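Local coordinates for extracellular fatty acid-binding protein (PDB 3SAO) that binds bacterial ferric siderophores, lysophosphatidic acid and long-chain fatty acids in the pocket of a lipocalin beta-barrel, at residues A[119-122]-A[123-126]. Numbering follows the deposited sequence.
Sequences EVSP and TAMA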
ATOM      1  N   GLU A 119       3.171   9.115 -11.047  1.00 55.48           N
ATOM      2  CA  GLU A 119       3.660   8.522 -12.280  1.00 55.44           C
ATOM      3  C   GLU A 119       4.766   7.524 -11.954  1.00 54.92           C
ATOM      4  O   GLU A 119       5.908   7.899 -11.672  1.00 55.57           O
ATOM      5  CB  GLU A 119       4.183   9.619 -13.208  1.00 56.46           C
ATOM      6  CG  GLU A 119       3.158  10.680 -13.536  1.00 64.22           C
ATOM      7  N   VAL A 120       4.422   6.246 -11.946  1.00 53.92           N
ATOM      8  CA  VAL A 120       5.362   5.242 -11.485  1.00 54.83           C
ATOM      9  C   VAL A 120       6.477   5.057 -12.509  1.00 56.00           C
ATOM     10  O   VAL A 120       6.246   5.090 -13.712  1.00 55.30           O
ATOM     11  CB  VAL A 120       4.658   3.888 -11.177  1.00 56.01           C
ATOM     12  CG1 VAL A 120       3.896   3.384 -12.399  1.00 60.63           C
ATOM     13  CG2 VAL A 120       5.671   2.873 -10.722  1.00 55.92           C
ATOM     14  N   SER A 121       7.703   4.916 -12.026  1.00 55.44           N
ATOM     15  CA  SER A 121       8.826   4.694 -12.906  1.00 55.76           C
ATOM     16  C   SER A 121       8.764   3.288 -13.506  1.00 53.78           C
ATOM     17  O   SER A 121       8.399   2.333 -12.815  1.00 50.81           O
ATOM     18  CB  SER A 121      10.125   4.855 -12.124  1.00 56.92           C
ATOM     19  OG  SER A 121      10.358   3.698 -11.343  1.00 59.75           O
ATOM     20  N   PRO A 122       9.145   3.148 -14.786  1.00 56.71           N
ATOM     21  CA  PRO A 122       9.270   1.844 -15.420  1.00 56.70           C
ATOM     22  C   PRO A 122      10.043   0.848 -14.569  1.00 55.35           C
ATOM     23  O   PRO A 122       9.673  -0.332 -14.502  1.00 53.71           O
ATOM     24  CB  PRO A 122      10.040   2.164 -16.700  1.00 59.71           C
ATOM     25  CG  PRO A 122       9.613   3.557 -17.028  1.00 62.26           C
ATOM     26  CD  PRO A 122       9.417   4.244 -15.735  1.00 59.64           C
ATOM     27  N   THR A 123      11.089   1.343 -13.907  1.00 56.84           N
ATOM     28  CA  THR A 123      12.008   0.517 -13.132  1.00 57.67           C
ATOM     29  C   THR A 123      11.279  -0.145 -11.964  1.00 54.88           C
ATOM     30  O   THR A 123      11.329  -1.372 -11.775  1.00 50.67           O
ATOM     31  CB  THR A 123      13.164   1.372 -12.581  1.00 60.84           C
ATOM     32  OG1 THR A 123      13.943   1.892 -13.674  1.00 67.93           O
ATOM     33  CG2 THR A 123      14.070   0.548 -11.665  1.00 63.51           C
ATOM     34  N   ALA A 124      10.606   0.691 -11.190  1.00 51.37           N
ATOM     35  CA  ALA A 124       9.792   0.246 -10.072  1.00 52.33           C
ATOM     36  C   ALA A 124       8.707  -0.727 -10.517  1.00 48.73           C
ATOM     37  O   ALA A 124       8.480  -1.743  -9.848  1.00 48.70           O
ATOM     38  CB  ALA A 124       9.156   1.439  -9.386  1.00 48.35           C
ATOM     39  N   MET A 125       8.007  -0.410 -11.608  1.00 47.21           N
ATOM     40  CA  MET A 125       6.931  -1.292 -12.067  1.00 49.08           C
ATOM     41  C   MET A 125       7.506  -2.665 -12.449  1.00 49.80           C
ATOM     42  O   MET A 125       6.899  -3.716 -12.171  1.00 50.21           O
ATOM     43  CB  MET A 125       6.147  -0.710 -13.254  1.00 50.51           C
ATOM     44  CG  MET A 125       5.004  -1.608 -13.753  1.00 54.59           C
ATOM     45  SD  MET A 125       3.696  -1.971 -12.516  1.00 57.40           S
ATOM     46  CE  MET A 125       3.043  -0.357 -12.300  1.00 47.35           C
ATOM     47  N   ALA A 126       8.651  -2.650 -13.127  1.00 50.97           N
ATOM     48  CA  ALA A 126       9.317  -3.885 -13.542  1.00 51.85           C
ATOM     49  C   ALA A 126       9.687  -4.793 -12.360  1.00 49.85           C
ATOM     50  O   ALA A 126       9.463  -6.022 -12.428  1.00 50.34           O
ATOM     51  CB  ALA A 126      10.539  -3.574 -14.393  1.00 53.79           C
TER
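Val-120 and Ser-121 meet Ala-124 and Met-125 where an extended loop turns into the first turn of helix 122-133. Backbone hydrogen bonds run from Met-125 N to Ser-121 O (3.0 Å) and from Ala-126 N to Pro-122 O (2.9 Å). Ser-121 is the N-cap. Its OG accepts from Ala-124 N at 3.0 Å, and the bond is nearly straight (163° at the hydrogen). The hydroxyl sits between the backbone N and the carbonyl carbon (chi1 77°), a torsion that directs OG to the N-H of Ala-124. Ser-121 thus receives one helix N-H on its side chain and another on its carbonyl. Pro-122 follows as the first helical residue, where the lack of an N-H costs no helix bond. Val-120 CG2 faces Ala-124 CB at 4.0 Å. Val-120 CG1 touches Met-125 CE at 3.8 Å, and the two side chains cross at about a right angle. The Met-125 chain bends at chi2 and chi3, bringing its methyl round to the valine. Both side chains also touch Leu-113; Val-120 adds Val-15 and Met-125 adds Ala-16. The arrangement is a serine N-cap with proline at N1 and a hydrophobic staple from Val-120 (N') to Met-125 (N4), opening the helix that packs against the outside of the lipocalin barrel.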